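Local atomic coordinates of actin binding protein family protein (Entamoeba histolytica HM-1:IMSS, PDB entry 6K2F), a protein that probably binds ADP-actin monomers and so restrains filament assembly in cell movement and shape, this chain being an N-terminal ADF-homology domain of twinfilin. Residues Gly19-Ile33 with Tyr55-Glu69. Numbering follows the deposited sequence.
Sequences GNGRFIQATIVDETI and YLVEGEPSYILFRTE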
ATOM      1  N   GLY A  19      -3.477   7.402   3.443  1.00 21.53           N
ATOM      2  CA  GLY A  19      -2.234   6.652   3.191  1.00 19.21           C
ATOM      3  C   GLY A  19      -2.487   5.210   2.785  1.00 20.17           C
ATOM      4  O   GLY A  19      -1.538   4.424   2.842  1.00 21.74           O
ATOM      5  N   ASN A  20      -3.708   4.864   2.340  1.00 18.70           N
ATOM      6  CA  ASN A  20      -4.225   3.466   2.330  1.00 25.24           C
ATOM      7  C   ASN A  20      -4.272   2.908   0.903  1.00 26.18           C
ATOM      8  O   ASN A  20      -5.088   2.029   0.618  1.00 28.50           O
ATOM      9  CB  ASN A  20      -5.599   3.331   2.994  1.00 24.87           C
ATOM     10  CG  ASN A  20      -6.673   4.192   2.360  1.00 28.03           C
ATOM     11  OD1 ASN A  20      -6.398   4.999   1.466  1.00 30.03           O
ATOM     12  ND2 ASN A  20      -7.898   4.036   2.834  1.00 29.92           N
ATOM     13  N   GLY A  21      -3.351   3.338   0.071  1.00 16.71           N
ATOM     14  CA  GLY A  21      -3.146   2.827  -1.295  1.00 15.73           C
ATOM     15  C   GLY A  21      -1.843   3.387  -1.798  1.00 14.70           C
ATOM     16  O   GLY A  21      -1.283   4.269  -1.112  1.00 16.56           O
ATOM     17  N   ARG A  22      -1.393   2.951  -2.965  1.00 14.16           N
ATOM     18  CA  ARG A  22      -0.079   3.373  -3.482  1.00 13.21           C
ATOM     19  C   ARG A  22      -0.237   4.303  -4.683  1.00 11.10           C
ATOM     20  O   ARG A  22       0.514   5.291  -4.757  1.00 13.64           O
ATOM     21  CB  ARG A  22       0.772   2.155  -3.825  1.00 12.88           C
ATOM     22  CG  ARG A  22       2.147   2.535  -4.357  1.00 13.10           C
ATOM     23  CD  ARG A  22       3.005   3.327  -3.378  1.00 15.43           C
ATOM     24  NE  ARG A  22       3.402   2.506  -2.250  1.00 15.52           N
ATOM     25  CZ  ARG A  22       4.048   2.937  -1.183  1.00 17.09           C
ATOM     26  NH1 ARG A  22       4.365   4.214  -1.046  1.00 17.92           N
ATOM     27  NH2 ARG A  22       4.352   2.089  -0.216  1.00 18.58           N
ATOM     28  N   PHE A  23      -1.044   3.946  -5.680  1.00 11.75           N
ATOM     29  CA  PHE A  23      -1.102   4.820  -6.863  1.00 11.51           C
ATOM     30  C   PHE A  23      -2.458   4.783  -7.552  1.00 10.82           C
ATOM     31  O   PHE A  23      -3.238   3.860  -7.388  1.00 13.03           O
ATOM     32  CB  PHE A  23       0.053   4.517  -7.816  1.00 12.19           C
ATOM     33  CG  PHE A  23       0.083   3.192  -8.523  1.00 12.43           C
ATOM     34  CD1 PHE A  23      -0.680   2.957  -9.646  1.00 14.56           C
ATOM     35  CD2 PHE A  23       1.025   2.244  -8.165  1.00 14.76           C
ATOM     36  CE1 PHE A  23      -0.530   1.785 -10.361  1.00 15.17           C
ATOM     37  CE2 PHE A  23       1.177   1.073  -8.891  1.00 16.30           C
ATOM     38  CZ  PHE A  23       0.396   0.845  -9.984  1.00 16.11           C
ATOM     39  N   ILE A  24      -2.657   5.837  -8.325  1.00 10.80           N
ATOM     40  CA  ILE A  24      -3.870   6.049  -9.151  1.00 12.53           C
ATOM     41  C   ILE A  24      -3.397   6.262 -10.576  1.00 11.44           C
ATOM     42  O   ILE A  24      -2.559   7.116 -10.802  1.00 13.16           O
ATOM     43  CB  ILE A  24      -4.686   7.252  -8.663  1.00 14.76           C
ATOM     44  CG1 ILE A  24      -5.087   7.095  -7.198  1.00 15.66           C
ATOM     45  CG2 ILE A  24      -5.881   7.464  -9.581  1.00 15.15           C
ATOM     46  CD1 ILE A  24      -5.577   8.387  -6.545  1.00 20.71           C
ATOM     47  N   GLN A  25      -3.880   5.447 -11.492  1.00 12.88           N
ATOM     48  CA  GLN A  25      -3.624   5.656 -12.929  1.00 11.46           C
ATOM     49  C   GLN A  25      -4.773   6.499 -13.442  1.00 11.93           C
ATOM     50  O   GLN A  25      -5.935   6.210 -13.044  1.00 14.81           O
ATOM     51  CB  GLN A  25      -3.552   4.350 -13.700  1.00 13.09           C
ATOM     52  CG  GLN A  25      -3.187   4.547 -15.168  1.00 15.85           C
ATOM     53  CD  GLN A  25      -3.062   3.209 -15.846  1.00 18.25           C
ATOM     54  OE1 GLN A  25      -3.739   2.253 -15.487  1.00 16.51           O
ATOM     55  NE2 GLN A  25      -2.200   3.146 -16.836  1.00 15.61           N
ATOM     56  N   ALA A  26      -4.470   7.513 -14.240  1.00 13.07           N
ATOM     57  CA  ALA A  26      -5.518   8.399 -14.783  1.00 13.15           C
ATOM     58  C   ALA A  26      -5.288   8.591 -16.275  1.00 12.97           C
ATOM     59  O   ALA A  26      -4.142   8.579 -16.723  1.00 13.79           O
ATOM     60  CB  ALA A  26      -5.523   9.712 -14.046  1.00 16.71           C
ATOM     61  N   THR A  27      -6.358   8.785 -17.027  1.00 14.85           N
ATOM     62  CA  THR A  27      -6.274   9.103 -18.466  1.00 14.48           C
ATOM     63  C   THR A  27      -7.223  10.252 -18.767  1.00 13.82           C
ATOM     64  O   THR A  27      -8.174  10.498 -18.004  1.00 15.75           O
ATOM     65  CB  THR A  27      -6.586   7.912 -19.384  1.00 19.66           C
ATOM     66  OG1 THR A  27      -7.916   7.458 -19.137  1.00 22.25           O
ATOM     67  CG2 THR A  27      -5.626   6.765 -19.171  1.00 20.16           C
ATOM     68  N   ILE A  28      -6.990  10.903 -19.896  1.00 15.08           N
ATOM     69  CA  ILE A  28      -7.878  11.988 -20.375  1.00 15.25           C
ATOM     70  C   ILE A  28      -9.028  11.332 -21.145  1.00 18.53           C
ATOM     71  O   ILE A  28      -8.794  10.662 -22.173  1.00 21.08           O
ATOM     72  CB  ILE A  28      -7.068  13.002 -21.198  1.00 18.49           C
ATOM     73  CG1 ILE A  28      -5.919  13.564 -20.360  1.00 18.09           C
ATOM     74  CG2 ILE A  28      -7.984  14.083 -21.745  1.00 23.63           C
ATOM     75  CD1 ILE A  28      -4.965  14.490 -21.101  1.00 21.08           C
ATOM     76  N   VAL A  29     -10.245  11.554 -20.655  1.00 17.60           N
ATOM     77  CA  VAL A  29     -11.503  10.970 -21.172  1.00 20.15           C
ATOM     78  C   VAL A  29     -12.491  12.125 -21.245  1.00 22.29           C
ATOM     79  O   VAL A  29     -12.678  12.815 -20.228  1.00 21.87           O
ATOM     80  CB  VAL A  29     -12.045   9.834 -20.288  1.00 24.23           C
ATOM     81  CG1 VAL A  29     -13.389   9.333 -20.804  1.00 28.11           C
ATOM     82  CG2 VAL A  29     -11.072   8.681 -20.195  1.00 28.96           C
ATOM     83  N   ASP A  30     -13.126  12.319 -22.392  1.00 24.49           N
ATOM     84  CA  ASP A  30     -14.132  13.394 -22.540  1.00 26.15           C
ATOM     85  C   ASP A  30     -13.389  14.707 -22.262  1.00 29.93           C
ATOM     86  O   ASP A  30     -12.428  14.954 -22.986  1.00 33.33           O
ATOM     87  CB  ASP A  30     -15.354  13.017 -21.700  1.00 24.28           C
ATOM     88  CG  ASP A  30     -16.055  11.755 -22.211  1.00 32.88           C
ATOM     89  OD1 ASP A  30     -15.768  11.343 -23.378  1.00 30.81           O
ATOM     90  OD2 ASP A  30     -16.906  11.208 -21.459  1.00 31.01           O
ATOM     91  N   GLU A  31     -13.778  15.496 -21.257  1.00 28.99           N
ATOM     92  CA  GLU A  31     -13.136  16.823 -21.016  1.00 41.01           C
ATOM     93  C   GLU A  31     -12.275  16.768 -19.749  1.00 35.82           C
ATOM     94  O   GLU A  31     -11.819  17.841 -19.292  1.00 29.19           O
ATOM     95  CB  GLU A  31     -14.177  17.948 -20.941  1.00 49.60           C
ATOM     96  CG  GLU A  31     -15.542  17.538 -20.405  1.00 62.33           C
ATOM     97  CD  GLU A  31     -16.581  18.641 -20.490  1.00 66.85           C
ATOM     98  OE1 GLU A  31     -16.613  19.347 -21.520  1.00 54.59           O
ATOM     99  OE2 GLU A  31     -17.342  18.793 -19.520  1.00 68.11           O
ATOM    100  N   THR A  32     -12.059  15.576 -19.183  1.00 24.16           N
ATOM    101  CA  THR A  32     -11.512  15.502 -17.810  1.00 19.63           C
ATOM    102  C   THR A  32     -10.404  14.462 -17.737  1.00 18.80           C
ATOM    103  O   THR A  32     -10.265  13.600 -18.607  1.00 17.57           O
ATOM    104  CB  THR A  32     -12.597  15.277 -16.749  1.00 23.82           C
ATOM    105  OG1 THR A  32     -13.388  14.153 -17.142  1.00 26.44           O
ATOM    106  CG2 THR A  32     -13.479  16.494 -16.557  1.00 29.62           C
ATOM    107  N   ILE A  33      -9.594  14.579 -16.696  1.00 17.53           N
ATOM    108  CA  ILE A  33      -8.706  13.481 -16.271  1.00 14.76           C
ATOM    109  C   ILE A  33      -9.480  12.563 -15.333  1.00 16.10           C
ATOM    110  O   ILE A  33      -9.904  13.025 -14.270  1.00 15.97           O
ATOM    111  CB  ILE A  33      -7.412  14.010 -15.642  1.00 14.28           C
ATOM    112  CG1 ILE A  33      -6.844  15.213 -16.393  1.00 16.25           C
ATOM    113  CG2 ILE A  33      -6.412  12.883 -15.601  1.00 16.50           C
ATOM    114  CD1 ILE A  33      -5.597  15.753 -15.738  1.00 18.44           C
ATOM    115  N   TYR A  55       0.301  -1.772 -15.366  1.00 16.29           N
ATOM    116  CA  TYR A  55      -0.831  -0.872 -15.672  1.00 14.55           C
ATOM    117  C   TYR A  55      -0.611  -0.074 -16.951  1.00 14.88           C
ATOM    118  O   TYR A  55      -1.597   0.293 -17.571  1.00 16.13           O
ATOM    119  CB  TYR A  55      -1.018   0.084 -14.500  1.00 14.67           C
ATOM    120  CG  TYR A  55      -1.654  -0.588 -13.312  1.00 15.42           C
ATOM    121  CD1 TYR A  55      -0.902  -1.298 -12.394  1.00 15.14           C
ATOM    122  CD2 TYR A  55      -3.021  -0.559 -13.124  1.00 18.27           C
ATOM    123  CE1 TYR A  55      -1.488  -1.951 -11.321  1.00 15.13           C
ATOM    124  CE2 TYR A  55      -3.622  -1.178 -12.035  1.00 20.61           C
ATOM    125  CZ  TYR A  55      -2.850  -1.865 -11.117  1.00 18.16           C
ATOM    126  OH  TYR A  55      -3.462  -2.486 -10.061  1.00 20.57           O
ATOM    127  N   LEU A  56       0.630   0.170 -17.345  1.00 15.50           N
ATOM    128  CA  LEU A  56       0.870   0.919 -18.599  1.00 16.19           C
ATOM    129  C   LEU A  56       0.403   0.088 -19.791  1.00 15.34           C
ATOM    130  O   LEU A  56       0.478  -1.166 -19.775  1.00 17.62           O
ATOM    131  CB  LEU A  56       2.345   1.306 -18.711  1.00 13.70           C
ATOM    132  CG  LEU A  56       2.890   2.176 -17.570  1.00 14.91           C
ATOM    133  CD1 LEU A  56       4.361   2.510 -17.779  1.00 18.80           C
ATOM    134  CD2 LEU A  56       2.081   3.463 -17.417  1.00 15.34           C
ATOM    135  N   VAL A  57      -0.114   0.764 -20.802  1.00 15.13           N
ATOM    136  CA  VAL A  57      -0.538   0.109 -22.063  1.00 14.57           C
ATOM    137  C   VAL A  57       0.330   0.688 -23.178  1.00 13.26           C
ATOM    138  O   VAL A  57       0.329   1.898 -23.357  1.00 13.85           O
ATOM    139  CB  VAL A  57      -2.029   0.333 -22.352  1.00 20.26           C
ATOM    140  CG1 VAL A  57      -2.405  -0.286 -23.675  1.00 20.04           C
ATOM    141  CG2 VAL A  57      -2.912  -0.221 -21.238  1.00 24.53           C
ATOM    142  N   GLU A  58       1.093  -0.154 -23.862  1.00 13.99           N
ATOM    143  CA  GLU A  58       2.097   0.358 -24.831  1.00 15.09           C
ATOM    144  C   GLU A  58       1.399   1.216 -25.895  1.00 16.03           C
ATOM    145  O   GLU A  58       0.360   0.794 -26.450  1.00 15.15           O
ATOM    146  CB  GLU A  58       2.920  -0.780 -25.426  1.00 17.19           C
ATOM    147  CG  GLU A  58       4.053  -0.299 -26.323  1.00 14.62           C
ATOM    148  CD  GLU A  58       3.682   0.034 -27.753  1.00 16.27           C
ATOM    149  OE1 GLU A  58       2.617  -0.440 -28.239  1.00 19.45           O
ATOM    150  OE2 GLU A  58       4.505   0.680 -28.442  1.00 16.36           O
ATOM    151  N   GLY A  59       1.945   2.407 -26.121  1.00 13.61           N
ATOM    152  CA  GLY A  59       1.461   3.358 -27.140  1.00 16.10           C
ATOM    153  C   GLY A  59       0.325   4.220 -26.650  1.00 16.75           C
ATOM    154  O   GLY A  59      -0.054   5.118 -27.423  1.00 20.43           O
ATOM    155  N   GLU A  60      -0.218   3.967 -25.444  1.00 14.07           N
ATOM    156  CA  GLU A  60      -1.369   4.731 -24.879  1.00 13.91           C
ATOM    157  C   GLU A  60      -0.857   5.608 -23.743  1.00 13.96           C
ATOM    158  O   GLU A  60      -0.441   5.083 -22.725  1.00 15.10           O
ATOM    159  CB  GLU A  60      -2.427   3.767 -24.359  1.00 17.91           C
ATOM    160  CG  GLU A  60      -3.093   2.955 -25.457  1.00 21.93           C
ATOM    161  CD  GLU A  60      -4.331   2.169 -25.033  1.00 39.00           C
ATOM    162  OE1 GLU A  60      -4.765   2.291 -23.856  1.00 46.35           O
ATOM    163  OE2 GLU A  60      -4.845   1.413 -25.879  1.00 42.85           O
ATOM    164  N   PRO A  61      -0.855   6.949 -23.877  1.00 13.41           N
ATOM    165  CA  PRO A  61      -0.435   7.805 -22.784  1.00 11.86           C
ATOM    166  C   PRO A  61      -1.300   7.572 -21.544  1.00 12.61           C
ATOM    167  O   PRO A  61      -2.468   7.356 -21.625  1.00 14.38           O
ATOM    168  CB  PRO A  61      -0.555   9.223 -23.335  1.00 15.82           C
ATOM    169  CG  PRO A  61      -0.522   9.045 -24.837  1.00 17.03           C
ATOM    170  CD  PRO A  61      -1.202   7.719 -25.079  1.00 15.15           C
ATOM    171  N   SER A  62      -0.664   7.655 -20.376  1.00 12.12           N
ATOM    172  CA  SER A  62      -1.398   7.661 -19.093  1.00 12.32           C
ATOM    173  C   SER A  62      -0.567   8.363 -18.045  1.00 12.71           C
ATOM    174  O   SER A  62       0.657   8.531 -18.234  1.00 11.92           O
ATOM    175  CB  SER A  62      -1.854   6.298 -18.633  1.00 12.79           C
ATOM    176  OG  SER A  62      -0.774   5.436 -18.334  1.00 15.64           O
ATOM    177  N   TYR A  63      -1.234   8.812 -16.998  1.00 13.60           N
ATOM    178  CA  TYR A  63      -0.572   9.350 -15.803  1.00 11.20           C
ATOM    179  C   TYR A  63      -0.660   8.346 -14.669  1.00 13.18           C
ATOM    180  O   TYR A  63      -1.678   7.672 -14.499  1.00 12.50           O
ATOM    181  CB  TYR A  63      -1.255  10.619 -15.333  1.00 14.08           C
ATOM    182  CG  TYR A  63      -1.341  11.720 -16.348  1.00 11.77           C
ATOM    183  CD1 TYR A  63      -0.216  12.399 -16.764  1.00 12.77           C
ATOM    184  CD2 TYR A  63      -2.567  12.125 -16.848  1.00 12.45           C
ATOM    185  CE1 TYR A  63      -0.297  13.444 -17.671  1.00 12.85           C
ATOM    186  CE2 TYR A  63      -2.670  13.186 -17.722  1.00 14.77           C
ATOM    187  CZ  TYR A  63      -1.539  13.848 -18.149  1.00 15.56           C
ATOM    188  OH  TYR A  63      -1.689  14.871 -19.045  1.00 16.07           O
ATOM    189  N   ILE A  64       0.371   8.322 -13.836  1.00 11.06           N
ATOM    190  CA  ILE A  64       0.335   7.568 -12.553  1.00 13.23           C
ATOM    191  C   ILE A  64       0.672   8.550 -11.440  1.00 14.59           C
ATOM    192  O   ILE A  64       1.714   9.180 -11.504  1.00 13.22           O
ATOM    193  CB  ILE A  64       1.350   6.416 -12.487  1.00 15.60           C
ATOM    194  CG1 ILE A  64       1.305   5.490 -13.700  1.00 22.31           C
ATOM    195  CG2 ILE A  64       1.145   5.675 -11.169  1.00 16.73           C
ATOM    196  CD1 ILE A  64       0.157   4.584 -13.697  1.00 22.15           C
ATOM    197  N   LEU A  65      -0.234   8.699 -10.482  1.00 13.61           N
ATOM    198  CA  LEU A  65       0.028   9.452  -9.241  1.00 12.37           C
ATOM    199  C   LEU A  65       0.506   8.440  -8.211  1.00 10.57           C
ATOM    200  O   LEU A  65      -0.293   7.597  -7.809  1.00 12.52           O
ATOM    201  CB  LEU A  65      -1.243  10.169  -8.802  1.00 13.44           C
ATOM    202  CG  LEU A  65      -1.857  11.068  -9.860  1.00 19.69           C
ATOM    203  CD1 LEU A  65      -3.139  11.687  -9.358  1.00 19.72           C
ATOM    204  CD2 LEU A  65      -0.869  12.125 -10.292  1.00 24.28           C
ATOM    205  N   PHE A  66       1.789   8.476  -7.904  1.00 13.04           N
ATOM    206  CA  PHE A  66       2.461   7.419  -7.124  1.00 14.55           C
ATOM    207  C   PHE A  66       2.880   8.014  -5.775  1.00 11.80           C
ATOM    208  O   PHE A  66       3.691   8.925  -5.694  1.00 12.83           O
ATOM    209  CB  PHE A  66       3.646   6.872  -7.905  1.00 12.10           C
ATOM    210  CG  PHE A  66       4.185   5.585  -7.350  1.00 12.24           C
ATOM    211  CD1 PHE A  66       5.035   5.611  -6.261  1.00 12.47           C
ATOM    212  CD2 PHE A  66       3.871   4.366  -7.934  1.00 10.55           C
ATOM    213  CE1 PHE A  66       5.553   4.437  -5.752  1.00 13.51           C
ATOM    214  CE2 PHE A  66       4.356   3.186  -7.388  1.00 13.83           C
ATOM    215  CZ  PHE A  66       5.203   3.228  -6.310  1.00 12.07           C
ATOM    216  N   ARG A  67       2.345   7.455  -4.717  1.00 11.09           N
ATOM    217  CA  ARG A  67       2.554   7.982  -3.348  1.00 12.43           C
ATOM    218  C   ARG A  67       3.940   7.581  -2.837  1.00 13.23           C
ATOM    219  O   ARG A  67       4.291   6.406  -2.926  1.00 15.11           O
ATOM    220  CB  ARG A  67       1.465   7.453  -2.420  1.00 13.27           C
ATOM    221  CG  ARG A  67       1.487   8.101  -1.045  1.00 14.47           C
ATOM    222  CD  ARG A  67       0.415   7.567  -0.111  1.00 15.79           C
ATOM    223  NE  ARG A  67       0.464   6.116   0.001  1.00 16.39           N
ATOM    224  CZ  ARG A  67       1.354   5.415   0.690  1.00 19.11           C
ATOM    225  NH1 ARG A  67       2.317   6.020   1.365  1.00 20.06           N
ATOM    226  NH2 ARG A  67       1.281   4.096   0.715  1.00 19.10           N
ATOM    227  N   THR A  68       4.704   8.538  -2.327  1.00 13.07           N
ATOM    228  CA  THR A  68       6.014   8.262  -1.695  1.00 13.87           C
ATOM    229  C   THR A  68       5.798   7.890  -0.231  1.00 14.40           C
ATOM    230  O   THR A  68       4.652   7.889   0.256  1.00 17.27           O
ATOM    231  CB  THR A  68       6.988   9.443  -1.785  1.00 14.68           C
ATOM    232  OG1 THR A  68       6.629  10.454  -0.841  1.00 17.12           O
ATOM    233  CG2 THR A  68       7.058  10.014  -3.185  1.00 17.32           C
ATOM    234  N   GLU A  69       6.893   7.650   0.507  1.00 17.76           N
ATOM    235  CA  GLU A  69       6.863   7.413   1.974  1.00 18.55           C
ATOM    236  C   GLU A  69       7.082   8.704   2.764  1.00 17.95           C
ATOM    237  O   GLU A  69       7.120   8.639   3.997  1.00 22.27           O
ATOM    238  CB  GLU A  69       7.938   6.395   2.344  1.00 24.08           C
ATOM    239  CG  GLU A  69       7.625   4.993   1.866  1.00 32.49           C
ATOM    240  CD  GLU A  69       6.282   4.484   2.348  1.00 41.84           C
ATOM    241  OE1 GLU A  69       6.044   4.487   3.570  1.00 35.27           O
ATOM    242  OE2 GLU A  69       5.456   4.162   1.498  1.00 32.58           O
TER
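F23 pushes its ring into a hollow walled by Y55, I64 and F66, on one face of antiparallel strands 23-29 and 62-68 in the central ADF-homology sheet. Its edge meets the face of Y55 in a T-shaped stack, CZ lying 3.5 Å from Y55 CD1, while the F66 ring is nearly parallel but slid aside, and I64 CG2 packs against F23 CD1 and CB. Beside it I64 CD1 rests on the aliphatic part of Q25. With CG anti to the backbone N (chi1 -176°) and an extended chain, Q25 carries its amide past this apolar patch to the two arms flanking the V57-E60 turn, where NE2 donates to S62 OG (3.1 Å) and, from above the carbonyl plane, to Y55 O (3.0 Å). A glutamine suits this buried place, being greasy along its stem and polar at its end.

R22, bent at chi2 and chi3, sets CD over the F66 ring face in a CH-pi contact, and its guanidinium stacks on that of R67. NH1 and NH2 grip E69 OE2, at 2.8 and 2.9 Å, NH1 also bonds R67 O (2.9 Å) from above the carbonyl plane, and NE pairs with D48; R67 clasps G21 O side-on through NE (2.8 Å) and NH2. The stacked charges, probably offset by these carboxylates and carbonyls, join the entry to strand 23-29 with the far part of 62-68 beside the aromatic cluster.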